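Local coordinates for oxysterol-binding protein homolog 3 (Saccharomyces cerevisiae, PDB 4IC4), which moves lipids between membranes without vesicles, its OSBP-related domain carrying them in a hydrophobic pocket in phosphoinositide-coupled, directional transport, at residues V63-Q73 with S321-E331; N121-E129 with I140-F151. All coordinates share one frame; numbering follows the deposited sequence.

Overall arrangement
Both contacts lie in the OSBP-related domain, their centres about 14 Å apart, and interaction 2 falls within the chain that runs between the two segments of interaction 1. They touch directly at Ser321: its OG lies 2.6 Å from Glu126 OE1 and its N lies 2.8 Å from Thr127 O, both probable hydrogen bonds, while the amide end of Gln73 and the guanidinium of Arg322 pack on Phe128. Each reaches toward the phosphatidylinositol 4-phosphate site. Interaction 2 contains His146 and Arg147, which bind this lipid; the His146 side chain is about 3 Å (nearest atoms) from that of Gln349, another residue that binds it. In interaction 1 the Asn66 side chain is equally near that of Lys118, also a ligand residue.

Interaction 1 (V63-Q73 with S321-E331)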
# COMPACT_ATOMS: atom_id res chain seq x y z
N VAL A 63 -8.74 1.40 -18.89
CA VAL A 63 -8.98 2.02 -17.59
C VAL A 63 -9.98 1.22 -16.75
O VAL A 63 -10.01 1.35 -15.52
CB VAL A 63 -9.47 3.48 -17.75
CG1 VAL A 63 -10.89 3.49 -18.29
CG2 VAL A 63 -9.37 4.21 -16.43
N THR A 64 -10.79 0.40 -17.40
CA THR A 64 -11.79 -0.40 -16.70
C THR A 64 -11.16 -1.52 -15.88
O THR A 64 -11.82 -2.13 -15.03
CB THR A 64 -12.80 -1.00 -17.68
OG1 THR A 64 -12.10 -1.66 -18.74
CG2 THR A 64 -13.70 0.09 -18.25
N SER A 65 -9.87 -1.79 -16.12
CA SER A 65 -9.15 -2.82 -15.38
C SER A 65 -8.63 -2.24 -14.06
O SER A 65 -8.07 -2.96 -13.24
CB SER A 65 -7.96 -3.33 -16.18
OG SER A 65 -8.36 -3.94 -17.40
N ASN A 66 -8.81 -0.94 -13.88
CA ASN A 66 -8.34 -0.26 -12.68
C ASN A 66 -9.41 0.02 -11.64
O ASN A 66 -10.61 -0.09 -11.90
CB ASN A 66 -7.71 1.09 -13.06
CG ASN A 66 -6.48 0.95 -13.92
OD1 ASN A 66 -6.22 1.81 -14.78
ND2 ASN A 66 -5.71 -0.10 -13.71
N GLU A 67 -8.94 0.38 -10.44
CA GLU A 67 -9.79 0.82 -9.35
C GLU A 67 -9.35 2.28 -9.26
O GLU A 67 -8.24 2.62 -9.68
CB GLU A 67 -9.51 0.05 -8.05
CG GLU A 67 -8.06 -0.03 -7.64
CD GLU A 67 -7.86 -0.83 -6.37
OE1 GLU A 67 -8.79 -1.56 -5.98
OE2 GLU A 67 -6.77 -0.74 -5.77
N PRO A 68 -10.21 3.17 -8.73
CA PRO A 68 -9.87 4.60 -8.64
C PRO A 68 -8.83 5.13 -7.66
O PRO A 68 -9.09 6.09 -6.94
CB PRO A 68 -11.23 5.26 -8.46
CG PRO A 68 -11.97 4.26 -7.65
CD PRO A 68 -11.59 2.93 -8.28
N ILE A 69 -7.66 4.51 -7.63
CA ILE A 69 -6.55 4.98 -6.79
C ILE A 69 -5.24 4.60 -7.50
O ILE A 69 -5.24 3.75 -8.39
CB ILE A 69 -6.52 4.36 -5.36
CG1 ILE A 69 -6.40 2.84 -5.42
CG2 ILE A 69 -7.73 4.82 -4.56
CD1 ILE A 69 -6.06 2.22 -4.08
N SER A 70 -4.15 5.26 -7.12
CA SER A 70 -2.84 4.96 -7.72
C SER A 70 -2.12 3.96 -6.83
O SER A 70 -2.54 3.69 -5.70
CB SER A 70 -2.00 6.23 -7.83
OG SER A 70 -1.52 6.64 -6.56
N ILE A 71 -1.01 3.40 -7.32
CA ILE A 71 -0.27 2.43 -6.51
C ILE A 71 0.27 3.10 -5.25
O ILE A 71 0.39 2.45 -4.21
CB ILE A 71 0.89 1.80 -7.31
CG1 ILE A 71 0.33 1.02 -8.49
CG2 ILE A 71 1.71 0.87 -6.40
CD1 ILE A 71 1.40 0.36 -9.35
N LEU A 72 0.61 4.38 -5.33
CA LEU A 72 1.11 5.08 -4.15
C LEU A 72 0.02 5.07 -3.08
O LEU A 72 0.30 4.90 -1.89
CB LEU A 72 1.48 6.53 -4.49
CG LEU A 72 2.65 6.73 -5.46
CD1 LEU A 72 2.78 8.21 -5.80
CD2 LEU A 72 3.93 6.20 -4.84
N GLN A 73 -1.23 5.27 -3.50
CA GLN A 73 -2.34 5.26 -2.57
C GLN A 73 -2.57 3.84 -2.02
O GLN A 73 -2.83 3.67 -0.82
CB GLN A 73 -3.60 5.82 -3.26
CG GLN A 73 -3.45 7.31 -3.56
CD GLN A 73 -4.55 7.89 -4.42
OE1 GLN A 73 -4.86 7.37 -5.49
NE2 GLN A 73 -5.15 8.98 -3.95
N SER A 321 -1.43 12.39 -6.44
CA SER A 321 -2.36 11.48 -7.10
C SER A 321 -3.80 12.01 -7.09
O SER A 321 -4.58 11.68 -7.99
CB SER A 321 -2.35 10.11 -6.42
OG SER A 321 -1.09 9.47 -6.55
N ARG A 322 -4.15 12.81 -6.09
CA ARG A 322 -5.50 13.36 -6.02
C ARG A 322 -5.78 14.33 -7.16
O ARG A 322 -6.94 14.68 -7.41
CB ARG A 322 -5.71 14.11 -4.71
CG ARG A 322 -5.60 13.26 -3.45
CD ARG A 322 -5.85 14.13 -2.23
NE ARG A 322 -5.67 13.40 -0.98
CZ ARG A 322 -4.50 13.12 -0.43
NH1 ARG A 322 -3.37 13.50 -1.02
NH2 ARG A 322 -4.44 12.47 0.73
N LEU A 323 -4.74 14.77 -7.85
CA LEU A 323 -4.91 15.71 -8.95
C LEU A 323 -4.91 15.05 -10.32
O LEU A 323 -5.05 15.73 -11.35
CB LEU A 323 -3.82 16.79 -8.88
CG LEU A 323 -3.79 17.57 -7.55
CD1 LEU A 323 -2.70 18.63 -7.59
CD2 LEU A 323 -5.16 18.21 -7.30
N ARG A 324 -4.77 13.73 -10.36
CA ARG A 324 -4.79 13.02 -11.65
C ARG A 324 -6.18 13.03 -12.25
O ARG A 324 -7.15 12.60 -11.62
CB ARG A 324 -4.28 11.59 -11.49
CG ARG A 324 -2.77 11.53 -11.48
CD ARG A 324 -2.22 10.13 -11.58
NE ARG A 324 -2.67 9.40 -12.77
CZ ARG A 324 -2.07 8.31 -13.22
NH1 ARG A 324 -1.00 7.84 -12.59
NH2 ARG A 324 -2.54 7.66 -14.27
N PRO A 325 -6.30 13.51 -13.49
CA PRO A 325 -7.60 13.58 -14.17
C PRO A 325 -8.22 12.26 -14.57
O PRO A 325 -9.45 12.12 -14.57
CB PRO A 325 -7.31 14.48 -15.37
CG PRO A 325 -5.89 14.16 -15.69
CD PRO A 325 -5.24 14.12 -14.31
N ASP A 326 -7.39 11.28 -14.92
CA ASP A 326 -7.93 9.99 -15.31
C ASP A 326 -8.51 9.26 -14.10
O ASP A 326 -9.61 8.71 -14.17
CB ASP A 326 -6.87 9.14 -16.02
CG ASP A 326 -5.55 9.03 -15.25
OD1 ASP A 326 -5.32 9.77 -14.27
OD2 ASP A 326 -4.73 8.18 -15.67
N ILE A 327 -7.79 9.30 -12.98
CA ILE A 327 -8.29 8.65 -11.77
C ILE A 327 -9.57 9.34 -11.30
O ILE A 327 -10.53 8.67 -10.91
CB ILE A 327 -7.24 8.70 -10.63
CG1 ILE A 327 -5.96 7.98 -11.06
CG2 ILE A 327 -7.83 8.07 -9.36
CD1 ILE A 327 -4.90 7.86 -9.96
N ARG A 328 -9.59 10.67 -11.35
CA ARG A 328 -10.76 11.42 -10.91
C ARG A 328 -11.98 11.17 -11.79
O ARG A 328 -13.07 10.93 -11.28
CB ARG A 328 -10.45 12.93 -10.89
CG ARG A 328 -11.59 13.77 -10.32
CD ARG A 328 -11.82 13.45 -8.85
NE ARG A 328 -10.63 13.72 -8.06
CZ ARG A 328 -10.45 13.32 -6.80
NH1 ARG A 328 -11.39 12.62 -6.18
NH2 ARG A 328 -9.33 13.63 -6.16
N ALA A 329 -11.79 11.22 -13.10
CA ALA A 329 -12.90 10.99 -14.02
C ALA A 329 -13.45 9.58 -13.84
O ALA A 329 -14.67 9.38 -13.84
CB ALA A 329 -12.43 11.19 -15.46
N TYR A 330 -12.55 8.62 -13.66
CA TYR A 330 -12.94 7.22 -13.47
C TYR A 330 -13.71 7.06 -12.16
O TYR A 330 -14.73 6.36 -12.11
CB TYR A 330 -11.69 6.34 -13.43
CG TYR A 330 -11.96 4.85 -13.45
CD1 TYR A 330 -12.60 4.26 -14.54
CD2 TYR A 330 -11.55 4.03 -12.40
CE1 TYR A 330 -12.82 2.88 -14.59
CE2 TYR A 330 -11.77 2.65 -12.44
CZ TYR A 330 -12.40 2.09 -13.54
OH TYR A 330 -12.58 0.72 -13.59
N GLU A 331 -13.24 7.72 -11.11
CA GLU A 331 -13.89 7.66 -9.82
C GLU A 331 -15.32 8.17 -9.93
O GLU A 331 -16.25 7.60 -9.36
CB GLU A 331 -13.12 8.51 -8.79
CG GLU A 331 -13.79 8.59 -7.42
CD GLU A 331 -13.06 9.53 -6.48
OE1 GLU A 331 -11.98 9.17 -5.96
OE2 GLU A 331 -13.57 10.65 -6.25
O HOH W 1 -11.11 6.64 -5.13
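The Tyr330 ring carries Val63 over one face and meets the backbone of Asn66, Glu67 and Pro68 at its edge. Val63 CG2 makes the CH-pi contact, 4.1 Å from the ring centroid and 26° off the normal, and Val63 O lies over that face too, 3.2 Å from Tyr330 CZ. With CG anti to the backbone N (chi1 -171°), the ring leaves helix 325-331 toward the turn of 63-66, where Tyr330 OH donates to Asn66 O at 2.7 Å, tilted 29° from the carbonyl plane. A phenylalanine here would probably leave Asn66 O without this donor and the end of the ring less firmly fixed. Pro68, centre of an inverse gamma turn, sets CB against Glu331 CB at 3.8 Å, and a water bridges Pro68 O to Glu331 OE1; the same carboxylate pairs with Arg31. Ile327 CG2 packs on Pro68 O, and its CD1 lies near Ser70 CB. Farther along, Ser70 OG donates to Ser321 OG at 2.9 Å, and Ser321 OG also bonds Glu126. Ser70 and Gln73 form a capping box: Gln73 OE1 takes Ser70 N on an in-plane lone pair, Gln73 N returns a weak bond to Ser70 OG, and the amide lies against Ser321 CB. Helix 325-331 thus packs on 63-70, and the 3-10 turn 321-323 meets the N-terminal end of helix 71-76, with strands 118-120 and 127-132 and helix 335-354 around them.

Interaction 2 (N121-E129 with I140-F151); sequences NPLLAETFE and ISEKVSHRPPVF
Lys143 runs fully extended alongside the loop that precedes strand 127-129, a long cationic chain laid over backbone carbonyls. CG stands anti to the backbone N (chi1 -180°), and the straight chain beyond carries CD past Leu123 O at 3.4 Å and brings NZ to Pro122 O, although the position of NZ is less certain. Its backbone is gripped from the same loop: Ala125 N donates to Lys143 O at 3.0 Å, and Lys143 N donates to Glu126 O nearly in line with the carbonyl (165°). A type II turn from Leu123 to Glu126 presents these groups, and Glu126 OE2 holds Leu123 N from above its carboxylate plane while also pairing with Arg324; Glu126 OE1 is bonded by Ser321 OG. Leu124 reaches over the next peptides with CD1, 3.6 Å from Ser145 N. Nearby, a classic beta bulge places Val144 and Ser145 opposite Val150.

Beyond the turn the two strands pair antiparallel, at 171°. Thr127 and Glu142 are a non-hydrogen-bonded pair whose side chains lie side by side, CG2 on CG at 3.8 Å; a water joins Glu142 OE2 to Ala125 O, and the carboxylate also accepts from the backbone N of Lys362 and Tyr363. Phe128 faces Ser141 as a hydrogen-bonded pair, Phe128 N donating to Ser141 O at 3.0 Å. Ser141 OG donates to an in-plane lone pair of Phe128 O at 2.9 Å and sits at the edge of the phenyl ring; Ser141 N adds a weak bond to the same oxygen. At the start of 121-129, Pro122 CG meets Phe151 CE1 at 3.7 Å, the two side chains crossing at about a right angle.

A serine hydroxyl and backbone N-H groups thus satisfy the buried carbonyls of Phe128, Lys143 and Glu126.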
# COMPACT_ATOMS: atom_id res chain seq x y z
N ASN A 121 -1.12 2.91 -12.48
CA ASN A 121 0.33 2.99 -12.35
C ASN A 121 0.68 4.47 -12.20
O ASN A 121 0.30 5.29 -13.04
CB ASN A 121 1.02 2.44 -13.60
CG ASN A 121 0.82 0.96 -13.77
OD1 ASN A 121 1.12 0.17 -12.88
ND2 ASN A 121 0.31 0.57 -14.94
N PRO A 122 1.38 4.84 -11.13
CA PRO A 122 1.73 6.25 -10.98
C PRO A 122 2.72 6.67 -12.06
O PRO A 122 3.38 5.84 -12.67
CB PRO A 122 2.37 6.31 -9.59
CG PRO A 122 1.80 5.12 -8.88
CD PRO A 122 1.79 4.06 -9.94
N LEU A 123 2.80 7.97 -12.30
CA LEU A 123 3.74 8.49 -13.27
C LEU A 123 5.05 8.72 -12.52
O LEU A 123 5.05 8.89 -11.30
CB LEU A 123 3.25 9.83 -13.82
CG LEU A 123 1.89 9.80 -14.51
CD1 LEU A 123 1.46 11.22 -14.85
CD2 LEU A 123 1.97 8.93 -15.76
N LEU A 124 6.17 8.70 -13.23
CA LEU A 124 7.43 8.99 -12.57
C LEU A 124 7.30 10.40 -11.99
O LEU A 124 6.82 11.32 -12.66
CB LEU A 124 8.58 8.94 -13.58
CG LEU A 124 9.96 9.33 -13.07
CD1 LEU A 124 10.41 8.38 -11.97
CD2 LEU A 124 10.94 9.28 -14.23
N ALA A 125 7.70 10.55 -10.73
CA ALA A 125 7.65 11.83 -10.02
C ALA A 125 6.27 12.17 -9.46
O ALA A 125 6.08 13.22 -8.87
CB ALA A 125 8.16 12.97 -10.92
N GLU A 126 5.31 11.28 -9.67
CA GLU A 126 3.98 11.48 -9.10
C GLU A 126 4.19 11.30 -7.59
O GLU A 126 5.06 10.53 -7.15
CB GLU A 126 3.00 10.43 -9.62
CG GLU A 126 1.60 10.50 -9.01
CD GLU A 126 0.61 9.59 -9.70
OE1 GLU A 126 -0.37 9.15 -9.05
OE2 GLU A 126 0.80 9.30 -10.90
N THR A 127 3.40 12.01 -6.79
CA THR A 127 3.52 11.92 -5.34
C THR A 127 2.17 11.68 -4.71
O THR A 127 1.13 11.78 -5.36
CB THR A 127 4.08 13.24 -4.76
OG1 THR A 127 3.26 14.34 -5.17
CG2 THR A 127 5.51 13.47 -5.22
N PHE A 128 2.19 11.32 -3.44
CA PHE A 128 0.95 11.15 -2.70
C PHE A 128 1.24 11.41 -1.24
O PHE A 128 2.04 10.73 -0.62
CB PHE A 128 0.34 9.76 -2.85
CG PHE A 128 -0.90 9.57 -2.02
CD1 PHE A 128 -2.04 10.33 -2.26
CD2 PHE A 128 -0.92 8.65 -0.97
CE1 PHE A 128 -3.18 10.19 -1.46
CE2 PHE A 128 -2.05 8.51 -0.16
CZ PHE A 128 -3.19 9.28 -0.41
N GLU A 129 0.60 12.44 -0.70
CA GLU A 129 0.76 12.76 0.70
C GLU A 129 -0.49 12.29 1.43
O GLU A 129 -1.57 12.19 0.83
CB GLU A 129 0.91 14.27 0.92
CG GLU A 129 -0.36 15.07 0.60
CD GLU A 129 -0.37 16.44 1.25
OE1 GLU A 129 -1.33 16.74 1.99
OE2 GLU A 129 0.56 17.24 1.02
N ILE A 140 4.43 10.75 3.17
CA ILE A 140 4.71 11.31 1.86
C ILE A 140 5.31 10.16 1.04
O ILE A 140 6.06 9.34 1.56
CB ILE A 140 5.70 12.51 1.90
CG1 ILE A 140 5.93 13.02 0.47
CG2 ILE A 140 7.02 12.11 2.53
CD1 ILE A 140 4.68 13.47 -0.25
N SER A 141 4.93 10.09 -0.23
CA SER A 141 5.43 9.05 -1.11
C SER A 141 5.67 9.63 -2.50
O SER A 141 5.07 10.64 -2.88
CB SER A 141 4.44 7.89 -1.19
OG SER A 141 3.19 8.28 -1.73
N GLU A 142 6.54 8.98 -3.26
CA GLU A 142 6.88 9.44 -4.60
C GLU A 142 7.36 8.27 -5.45
O GLU A 142 8.01 7.36 -4.95
CB GLU A 142 7.99 10.50 -4.49
CG GLU A 142 8.47 11.09 -5.81
CD GLU A 142 9.38 12.31 -5.63
OE1 GLU A 142 10.13 12.36 -4.63
OE2 GLU A 142 9.35 13.21 -6.50
N LYS A 143 7.00 8.28 -6.73
CA LYS A 143 7.49 7.23 -7.62
C LYS A 143 8.87 7.75 -8.03
O LYS A 143 8.97 8.78 -8.71
CB LYS A 143 6.61 7.06 -8.85
CG LYS A 143 7.12 5.97 -9.78
CD LYS A 143 6.17 5.72 -10.92
CE LYS A 143 6.70 4.61 -11.83
NZ LYS A 143 5.75 4.33 -12.94
N VAL A 144 9.92 7.06 -7.61
CA VAL A 144 11.29 7.51 -7.88
C VAL A 144 11.99 6.87 -9.08
O VAL A 144 13.05 7.34 -9.50
CB VAL A 144 12.18 7.33 -6.63
CG1 VAL A 144 11.61 8.15 -5.47
CG2 VAL A 144 12.25 5.86 -6.23
N SER A 145 11.39 5.82 -9.63
CA SER A 145 11.93 5.14 -10.81
C SER A 145 10.77 4.56 -11.62
O SER A 145 9.79 4.10 -11.04
CB SER A 145 12.88 4.03 -10.40
OG SER A 145 13.35 3.34 -11.55
N HIS A 146 10.89 4.57 -12.95
CA HIS A 146 9.82 4.04 -13.80
C HIS A 146 10.11 2.63 -14.32
O HIS A 146 9.22 1.80 -14.40
CB HIS A 146 9.58 4.96 -15.00
CG HIS A 146 8.40 4.56 -15.83
ND1 HIS A 146 8.48 4.40 -17.20
CD2 HIS A 146 7.12 4.29 -15.49
CE1 HIS A 146 7.29 4.04 -17.66
NE2 HIS A 146 6.45 3.97 -16.65
N ARG A 147 11.37 2.39 -14.69
CA ARG A 147 11.78 1.09 -15.20
C ARG A 147 13.06 0.66 -14.49
O ARG A 147 14.16 1.12 -14.82
CB ARG A 147 12.04 1.16 -16.71
CG ARG A 147 10.79 1.42 -17.56
CD ARG A 147 9.95 0.16 -17.71
NE ARG A 147 10.61 -0.85 -18.53
CZ ARG A 147 10.71 -0.79 -19.85
NH1 ARG A 147 10.19 0.22 -20.52
NH2 ARG A 147 11.34 -1.76 -20.51
N PRO A 148 12.94 -0.22 -13.48
CA PRO A 148 11.70 -0.81 -12.98
C PRO A 148 10.98 0.18 -12.05
O PRO A 148 11.59 1.13 -11.58
CB PRO A 148 12.18 -2.04 -12.24
CG PRO A 148 13.44 -1.54 -11.62
CD PRO A 148 14.10 -0.78 -12.75
N PRO A 149 9.69 -0.05 -11.79
CA PRO A 149 8.97 0.87 -10.90
C PRO A 149 9.48 0.79 -9.47
O PRO A 149 9.62 -0.30 -8.91
CB PRO A 149 7.53 0.40 -11.02
CG PRO A 149 7.69 -1.08 -11.21
CD PRO A 149 8.81 -1.14 -12.24
N VAL A 150 9.77 1.94 -8.88
CA VAL A 150 10.23 2.00 -7.50
C VAL A 150 9.47 3.13 -6.82
O VAL A 150 9.42 4.25 -7.33
CB VAL A 150 11.75 2.29 -7.41
CG1 VAL A 150 12.17 2.36 -5.95
CG2 VAL A 150 12.53 1.19 -8.11
N PHE A 151 8.89 2.81 -5.67
CA PHE A 151 8.12 3.79 -4.91
C PHE A 151 8.75 3.97 -3.54
O PHE A 151 9.11 3.00 -2.87
CB PHE A 151 6.68 3.30 -4.76
CG PHE A 151 6.04 2.92 -6.07
CD1 PHE A 151 5.60 3.90 -6.96
CD2 PHE A 151 5.89 1.58 -6.42
CE1 PHE A 151 5.03 3.55 -8.18
CE2 PHE A 151 5.31 1.22 -7.65
CZ PHE A 151 4.88 2.21 -8.53
O HOH W 2 7.77 15.00 -7.71